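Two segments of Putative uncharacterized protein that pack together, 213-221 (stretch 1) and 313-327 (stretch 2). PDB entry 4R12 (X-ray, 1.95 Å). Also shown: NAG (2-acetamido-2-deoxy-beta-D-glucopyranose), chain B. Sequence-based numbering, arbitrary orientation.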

ATOM      1  N   GLU A 213       5.395  24.411  16.952  1.00 36.51           N
ATOM      2  CA  GLU A 213       5.011  24.067  15.590  1.00 37.03           C
ATOM      3  C   GLU A 213       5.288  22.591  15.327  1.00 35.18           C
ATOM      4  O   GLU A 213       6.150  21.997  15.962  1.00 34.52           O
ATOM      5  N   ILE A 214       4.543  21.999  14.402  1.00 35.45           N
ATOM      6  CA  ILE A 214       4.709  20.584  14.075  1.00 34.79           C
ATOM      7  C   ILE A 214       5.308  20.404  12.688  1.00 33.38           C
ATOM      8  O   ILE A 214       4.834  20.990  11.723  1.00 31.49           O
ATOM      9  N   ILE A 215       6.371  19.613  12.605  1.00 29.93           N
ATOM     10  CA  ILE A 215       6.890  19.136  11.331  1.00 29.02           C
ATOM     11  C   ILE A 215       6.221  17.790  11.048  1.00 29.07           C
ATOM     12  O   ILE A 215       6.359  16.858  11.825  1.00 28.19           O
ATOM     13  N   LEU A 216       5.482  17.704   9.949  1.00 27.62           N
ATOM     14  CA  LEU A 216       4.817  16.467   9.584  1.00 27.70           C
ATOM     15  C   LEU A 216       5.625  15.743   8.509  1.00 26.14           C
ATOM     16  O   LEU A 216       5.837  16.273   7.413  1.00 25.16           O
ATOM     17  N   VAL A 217       6.078  14.542   8.829  1.00 24.35           N
ATOM     18  CA  VAL A 217       6.821  13.726   7.876  1.00 23.66           C
ATOM     19  C   VAL A 217       5.985  12.480   7.592  1.00 23.03           C
ATOM     20  O   VAL A 217       5.679  11.729   8.497  1.00 24.04           O
ATOM     21  N   MET A 218       5.612  12.266   6.339  1.00 22.31           N
ATOM     22  CA  MET A 218       4.566  11.292   6.051  1.00 21.68           C
ATOM     23  C   MET A 218       4.783  10.563   4.747  1.00 23.55           C
ATOM     24  O   MET A 218       5.613  10.974   3.921  1.00 21.12           O
ATOM     25  N   LEU A 219       4.015   9.491   4.564  1.00 23.02           N
ATOM     26  CA  LEU A 219       4.042   8.715   3.337  1.00 20.56           C
ATOM     27  C   LEU A 219       2.788   7.857   3.262  1.00 22.72           C
ATOM     28  O   LEU A 219       2.150   7.579   4.290  1.00 22.73           O
ATOM     29  N   PRO A 220       2.427   7.438   2.045  1.00 23.49           N
ATOM     30  CA  PRO A 220       1.368   6.445   1.864  1.00 23.58           C
ATOM     31  C   PRO A 220       1.969   5.044   1.930  1.00 21.82           C
ATOM     32  O   PRO A 220       2.844   4.747   1.122  1.00 22.79           O
ATOM     33  N   PHE A 221       1.564   4.202   2.874  1.00 19.54           N
ATOM     34  CA  PHE A 221       2.212   2.885   2.932  1.00 20.05           C
ATOM     35  C   PHE A 221       1.430   1.776   2.217  1.00 19.78           C
ATOM     36  O   PHE A 221       1.984   0.693   1.971  1.00 19.00           O
ATOM     37  N   GLN A 313      -3.985  16.425  21.171  1.00 37.03           N
ATOM     38  CA  GLN A 313      -2.618  16.893  20.964  1.00 36.05           C
ATOM     39  C   GLN A 313      -2.326  17.615  19.654  1.00 35.46           C
ATOM     40  O   GLN A 313      -1.353  18.382  19.571  1.00 35.03           O
ATOM     41  N   ILE A 314      -3.105  17.347  18.620  1.00 35.70           N
ATOM     42  CA  ILE A 314      -2.735  17.855  17.310  1.00 35.45           C
ATOM     43  C   ILE A 314      -3.642  18.993  16.882  1.00 36.79           C
ATOM     44  O   ILE A 314      -4.859  18.852  16.749  1.00 37.15           O
ATOM     45  N   ASN A 315      -3.060  20.166  16.712  1.00 40.27           N
ATOM     46  CA  ASN A 315      -3.731  21.337  16.168  1.00 38.68           C
ATOM     47  C   ASN A 315      -3.346  21.497  14.718  1.00 36.43           C
ATOM     48  O   ASN A 315      -2.223  21.707  14.432  1.00 37.90           O
ATOM     49  N   PHE A 316      -4.294  21.364  13.815  1.00 34.20           N
ATOM     50  CA  PHE A 316      -4.016  21.424  12.406  1.00 36.74           C
ATOM     51  C   PHE A 316      -3.191  22.626  12.037  1.00 37.85           C
ATOM     52  O   PHE A 316      -2.269  22.530  11.300  1.00 35.64           O
ATOM     53  N   THR A 317      -3.539  23.761  12.597  1.00 37.33           N
ATOM     54  CA  THR A 317      -2.886  24.992  12.236  1.00 39.32           C
ATOM     55  C   THR A 317      -1.459  25.096  12.726  1.00 39.57           C
ATOM     56  O   THR A 317      -0.729  25.884  12.219  1.00 39.54           O
ATOM     57  N   LYS A 318      -1.069  24.285  13.696  1.00 37.26           N
ATOM     58  CA  LYS A 318       0.320  24.207  14.114  1.00 37.12           C
ATOM     59  C   LYS A 318       1.228  23.419  13.180  1.00 36.74           C
ATOM     60  O   LYS A 318       2.424  23.467  13.323  1.00 37.02           O
ATOM     61  N   ILE A 319       0.656  22.677  12.249  1.00 34.98           N
ATOM     62  CA  ILE A 319       1.487  21.998  11.250  1.00 34.82           C
ATOM     63  C   ILE A 319       2.130  23.060  10.349  1.00 35.72           C
ATOM     64  O   ILE A 319       1.443  23.823   9.660  1.00 36.08           O
ATOM     65  N   SER A 320       3.453  23.128  10.380  1.00 34.38           N
ATOM     66  CA  SER A 320       4.162  24.261   9.789  1.00 36.43           C
ATOM     67  C   SER A 320       5.075  23.845   8.636  1.00 36.02           C
ATOM     68  O   SER A 320       5.648  24.704   7.965  1.00 34.91           O
ATOM     69  N   THR A 321       5.202  22.536   8.424  1.00 32.14           N
ATOM     70  CA  THR A 321       6.022  21.979   7.349  1.00 30.64           C
ATOM     71  C   THR A 321       5.571  20.560   7.056  1.00 29.63           C
ATOM     72  O   THR A 321       5.383  19.779   7.973  1.00 29.16           O
ATOM     73  N   ILE A 322       5.391  20.223   5.785  1.00 30.09           N
ATOM     74  CA  ILE A 322       5.053  18.851   5.435  1.00 29.44           C
ATOM     75  C   ILE A 322       6.109  18.270   4.509  1.00 26.68           C
ATOM     76  O   ILE A 322       6.400  18.840   3.458  1.00 29.29           O
ATOM     77  N   ILE A 323       6.689  17.147   4.911  1.00 26.20           N
ATOM     78  CA  ILE A 323       7.592  16.386   4.066  1.00 24.27           C
ATOM     79  C   ILE A 323       6.938  15.037   3.713  1.00 24.52           C
ATOM     80  O   ILE A 323       6.542  14.286   4.607  1.00 25.17           O
ATOM     81  N   GLU A 324       6.830  14.730   2.424  1.00 24.41           N
ATOM     82  CA  GLU A 324       6.266  13.458   2.000  1.00 24.34           C
ATOM     83  C   GLU A 324       7.268  12.652   1.187  1.00 23.67           C
ATOM     84  O   GLU A 324       7.936  13.179   0.299  1.00 24.72           O
ATOM     85  N   LEU A 325       7.364  11.366   1.506  1.00 22.71           N
ATOM     86  CA  LEU A 325       8.128  10.433   0.696  1.00 21.56           C
ATOM     87  C   LEU A 325       7.174   9.749  -0.284  1.00 22.44           C
ATOM     88  O   LEU A 325       6.173   9.194   0.128  1.00 23.36           O
ATOM     89  N   ASN A 326       7.469   9.798  -1.580  1.00 21.80           N
ATOM     90  CA  ASN A 326       6.538   9.208  -2.531  1.00 22.74           C
ATOM     91  C   ASN A 326       7.244   8.672  -3.767  1.00 22.83           C
ATOM     92  O   ASN A 326       7.430   9.395  -4.762  1.00 24.83           O
ATOM     93  N   GLN A 327       7.610   7.390  -3.670  1.00 20.75           N
ATOM     94  CA  GLN A 327       8.462   6.641  -4.615  1.00 20.35           C
ATOM     95  C   GLN A 327       9.899   7.171  -4.633  1.00 24.75           C
ATOM     96  O   GLN A 327      10.238   8.080  -5.404  1.00 24.05           O
TER

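Two parallel strands, 214-220 and 319-325, lie side by side, so their side chains meet as neighbours on each face of the sheet. One face carries Ile-214, Leu-216 and Met-218 beside Ile-319, Ile-322 and Glu-324. Here Leu-216 (chi1 t, chi2 p) touches two isoleucines: its CB lies 4.0 Å from CG2 of Ile-319, and its CD2 4.2 Å from CG1 of Ile-322. Both isoleucines adopt m,t, as does Ile-214, whose CB sits 4.3 Å from CG1 of Ile-319 while its CD1 reaches CG2 of Ile-314 at 4.3 Å. The end of Met-218 (p,t,t) comes nearer the partner strand, placing CE 3.6 Å from CG2 of Ile-322.

On the other face Ile-215, Val-217, Thr-321 and Ile-323 are all beta-branched. Val-217 (t) brings CG2 to 4.3 Å from CB of Ile-323 (m,m), and the m,m rotamer of Ile-215 carries CD1 to 3.5 Å from CB of Thr-321. Between the two faces the backbone ladder sets the register: Leu-216 N donates to Thr-321 O at 2.9 Å, and Ile-323 N to Leu-216 O at 2.8 Å.

Toward the C-terminal end, CD2 of Leu-219 meets CD1 of Leu-325 at 4.1 Å, and CG of Pro-220 lies 3.7 Å from ND2 of Asn-326. That same ND2 donates to OE2 of the extended Glu-324 at 2.9 Å, pairing polar groups beside the proline.

The opposite end turns polar. Ser-320 (p) points toward stretch 1; its OG lies 3.3 Å from OE1 of Glu-213, at best a weak hydrogen bond, because the hydroxyl's one proton has another acceptor within reach. Lys-318 starts toward stretch 1, but its end leads away. Farther out, Asn-315 (t) bears the glycan, with ND2 bonded to C1 of NAG at 1.4 Å, while its OD1 accepts from Thr-317 N at 3.0 Å.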

ATOM      1  CB  GLU A 213       5.764  24.945  14.588  1.00 37.68           C
ATOM      2  CG  GLU A 213       5.403  26.427  14.691  1.00 38.14           C
ATOM      3  CD  GLU A 213       6.110  27.265  13.648  1.00 43.52           C
ATOM      4  OE1 GLU A 213       7.096  26.776  13.061  1.00 42.49           O
ATOM      5  OE2 GLU A 213       5.675  28.413  13.408  1.00 48.63           O
ATOM      6  CB  ILE A 214       3.363  19.827  14.136  1.00 33.49           C
ATOM      7  CG1 ILE A 214       2.811  19.814  15.563  1.00 33.23           C
ATOM      8  CG2 ILE A 214       3.522  18.401  13.624  1.00 30.79           C
ATOM      9  CD1 ILE A 214       1.366  19.308  15.659  1.00 30.23           C
ATOM     10  CB  ILE A 215       8.423  18.950  11.350  1.00 30.17           C
ATOM     11  CG1 ILE A 215       9.132  20.228  11.806  1.00 33.17           C
ATOM     12  CG2 ILE A 215       8.931  18.470   9.988  1.00 26.56           C
ATOM     13  CD1 ILE A 215       8.844  21.412  10.947  1.00 33.74           C
ATOM     14  CB  LEU A 216       3.403  16.743   9.083  1.00 27.36           C
ATOM     15  CG  LEU A 216       2.618  15.510   8.642  1.00 28.13           C
ATOM     16  CD1 LEU A 216       2.468  14.527   9.810  1.00 25.32           C
ATOM     17  CD2 LEU A 216       1.259  15.927   8.085  1.00 29.21           C
ATOM     18  CB  VAL A 217       8.200  13.333   8.426  1.00 24.31           C
ATOM     19  CG1 VAL A 217       8.952  12.473   7.421  1.00 22.80           C
ATOM     20  CG2 VAL A 217       9.003  14.583   8.802  1.00 26.99           C
ATOM     21  CB  MET A 218       3.214  11.987   5.997  1.00 22.19           C
ATOM     22  CG  MET A 218       3.055  12.866   4.765  1.00 24.69           C
ATOM     23  SD  MET A 218       1.680  14.010   5.001  1.00 30.62           S
ATOM     24  CE  MET A 218       1.366  14.499   3.303  1.00 25.09           C
ATOM     25  CB  LEU A 219       5.296   7.831   3.255  1.00 20.89           C
ATOM     26  CG  LEU A 219       5.625   6.835   4.375  1.00 22.92           C
ATOM     27  CD1 LEU A 219       4.774   5.554   4.303  1.00 21.72           C
ATOM     28  CD2 LEU A 219       7.124   6.487   4.331  1.00 21.15           C
ATOM     29  CB  PRO A 220       0.832   6.769   0.463  1.00 23.97           C
ATOM     30  CG  PRO A 220       2.046   7.283  -0.276  1.00 22.39           C
ATOM     31  CD  PRO A 220       2.904   7.991   0.760  1.00 22.11           C
ATOM     32  CB  PHE A 221       2.522   2.466   4.385  1.00 19.55           C
ATOM     33  CG  PHE A 221       1.325   2.030   5.206  1.00 22.90           C
ATOM     34  CD1 PHE A 221       0.954   0.679   5.272  1.00 23.17           C
ATOM     35  CD2 PHE A 221       0.631   2.945   5.987  1.00 33.03           C
ATOM     36  CE1 PHE A 221      -0.112   0.272   6.061  1.00 32.57           C
ATOM     37  CE2 PHE A 221      -0.433   2.547   6.775  1.00 36.06           C
ATOM     38  CZ  PHE A 221      -0.806   1.205   6.817  1.00 29.66           C
ATOM     39  CB  GLN A 313      -1.652  15.710  21.055  1.00 34.85           C
ATOM     40  CG  GLN A 313      -1.700  14.946  22.356  1.00 38.84           C
ATOM     41  CD  GLN A 313      -0.632  13.877  22.409  1.00 37.01           C
ATOM     42  OE1 GLN A 313       0.536  14.145  22.132  1.00 35.30           O
ATOM     43  NE2 GLN A 313      -1.029  12.654  22.753  1.00 37.10           N
ATOM     44  CB  ILE A 314      -2.736  16.743  16.229  1.00 33.43           C
ATOM     45  CG1 ILE A 314      -1.681  15.684  16.574  1.00 33.89           C
ATOM     46  CG2 ILE A 314      -2.416  17.331  14.848  1.00 30.81           C
ATOM     47  CD1 ILE A 314      -1.638  14.528  15.598  1.00 32.46           C
ATOM     48  CB  ASN A 315      -3.328  22.565  16.968  1.00 43.51           C
ATOM     49  CG  ASN A 315      -3.996  23.836  16.496  1.00 44.48           C
ATOM     50  OD1 ASN A 315      -4.472  23.923  15.401  1.00 42.29           O
ATOM     51  ND2 ASN A 315      -4.004  24.827  17.344  1.00 48.16           N
ATOM     52  CB  PHE A 316      -5.290  21.413  11.579  1.00 36.55           C
ATOM     53  CG  PHE A 316      -5.059  21.440  10.100  1.00 37.61           C
ATOM     54  CD1 PHE A 316      -4.865  20.294   9.409  1.00 36.20           C
ATOM     55  CD2 PHE A 316      -5.059  22.612   9.409  1.00 37.67           C
ATOM     56  CE1 PHE A 316      -4.657  20.304   8.061  1.00 35.64           C
ATOM     57  CE2 PHE A 316      -4.872  22.641   8.067  1.00 37.14           C
ATOM     58  CZ  PHE A 316      -4.664  21.481   7.383  1.00 39.00           C
ATOM     59  CB  THR A 317      -3.713  26.222  12.629  1.00 41.48           C
ATOM     60  OG1 THR A 317      -3.754  26.327  14.032  1.00 46.67           O
ATOM     61  CG2 THR A 317      -5.090  26.090  12.132  1.00 38.89           C
ATOM     62  CB  LYS A 318       0.452  23.605  15.478  1.00 37.79           C
ATOM     63  CG  LYS A 318      -0.050  24.440  16.610  1.00 40.64           C
ATOM     64  CD  LYS A 318       0.723  25.709  16.811  1.00 46.06           C
ATOM     65  CE  LYS A 318      -0.004  26.565  17.827  1.00 49.19           C
ATOM     66  NZ  LYS A 318       0.879  27.451  18.597  1.00 52.40           N
ATOM     67  CB  ILE A 319       0.673  20.981  10.425  1.00 32.69           C
ATOM     68  CG1 ILE A 319       0.048  19.937  11.352  1.00 32.28           C
ATOM     69  CG2 ILE A 319       1.552  20.287   9.392  1.00 30.85           C
ATOM     70  CD1 ILE A 319      -1.017  19.077  10.681  1.00 31.59           C
ATOM     71  CB  SER A 320       4.981  24.982  10.859  1.00 38.75           C
ATOM     72  OG  SER A 320       6.057  24.163  11.297  1.00 40.63           O
ATOM     73  CB  THR A 321       7.522  21.938   7.711  1.00 32.92           C
ATOM     74  OG1 THR A 321       8.015  23.270   7.917  1.00 36.29           O
ATOM     75  CG2 THR A 321       8.320  21.274   6.599  1.00 30.71           C
ATOM     76  CB  ILE A 322       3.670  18.760   4.755  1.00 28.32           C
ATOM     77  CG1 ILE A 322       2.571  19.175   5.740  1.00 28.49           C
ATOM     78  CG2 ILE A 322       3.431  17.348   4.241  1.00 28.80           C
ATOM     79  CD1 ILE A 322       1.179  19.234   5.119  1.00 29.71           C
ATOM     80  CB  ILE A 323       8.947  16.130   4.773  1.00 27.20           C
ATOM     81  CG1 ILE A 323       9.492  17.425   5.388  1.00 28.14           C
ATOM     82  CG2 ILE A 323       9.958  15.508   3.819  1.00 25.17           C
ATOM     83  CD1 ILE A 323       9.899  18.453   4.354  1.00 30.63           C
ATOM     84  CB  GLU A 324       4.991  13.655   1.169  1.00 24.25           C
ATOM     85  CG  GLU A 324       4.362  12.321   0.700  1.00 24.25           C
ATOM     86  CD  GLU A 324       3.073  12.517  -0.074  1.00 25.29           C
ATOM     87  OE1 GLU A 324       2.632  13.688  -0.203  1.00 25.83           O
ATOM     88  OE2 GLU A 324       2.506  11.506  -0.570  1.00 24.29           O
ATOM     89  CB  LEU A 325       8.820   9.397   1.584  1.00 20.49           C
ATOM     90  CG  LEU A 325       9.639   9.998   2.725  1.00 22.15           C
ATOM     91  CD1 LEU A 325      10.369   8.877   3.438  1.00 22.58           C
ATOM     92  CD2 LEU A 325      10.621  11.051   2.197  1.00 23.65           C
ATOM     93  CB  ASN A 326       5.473  10.233  -2.924  1.00 23.41           C
ATOM     94  CG  ASN A 326       4.230   9.566  -3.502  1.00 25.29           C
ATOM     95  OD1 ASN A 326       4.320   8.838  -4.489  1.00 26.23           O
ATOM     96  ND2 ASN A 326       3.079   9.770  -2.858  1.00 25.70           N
ATOM     97  CB  GLN A 327       7.852   6.647  -6.027  1.00 22.28           C
ATOM     98  CG  GLN A 327       6.401   6.156  -6.060  1.00 22.93           C
ATOM     99  CD  GLN A 327       5.959   5.719  -7.456  1.00 23.22           C
ATOM    100  OE1 GLN A 327       6.054   4.541  -7.812  1.00 23.02           O
ATOM    101  NE2 GLN A 327       5.508   6.675  -8.259  1.00 23.71           N
TER
HETATM  102  C1  NAG B   1      -4.185  26.205  16.966  1.00 59.23           C
HETATM  103  C2  NAG B   1      -4.852  26.901  18.120  1.00 60.53           C
HETATM  104  C3  NAG B   1      -4.972  28.395  17.928  1.00 61.73           C
HETATM  105  C4  NAG B   1      -3.879  29.042  17.117  1.00 61.58           C
HETATM  106  C5  NAG B   1      -3.247  28.115  16.100  1.00 60.22           C
HETATM  107  C6  NAG B   1      -1.970  28.650  15.523  1.00 60.07           C
HETATM  108  C7  NAG B   1      -6.624  26.056  19.451  1.00 60.84           C
HETATM  109  C8  NAG B   1      -7.838  25.197  19.439  1.00 60.64           C
HETATM  110  N2  NAG B   1      -6.184  26.413  18.274  1.00 60.64           N
HETATM  111  O3  NAG B   1      -5.022  29.028  19.197  1.00 62.90           O
HETATM  112  O4  NAG B   1      -4.648  29.967  16.395  1.00 62.64           O
HETATM  113  O5  NAG B   1      -2.984  26.881  16.716  1.00 59.27           O
HETATM  114  O6  NAG B   1      -1.031  28.853  16.553  1.00 60.55           O
HETATM  115  O7  NAG B   1      -6.096  26.396  20.463  1.00 61.37           O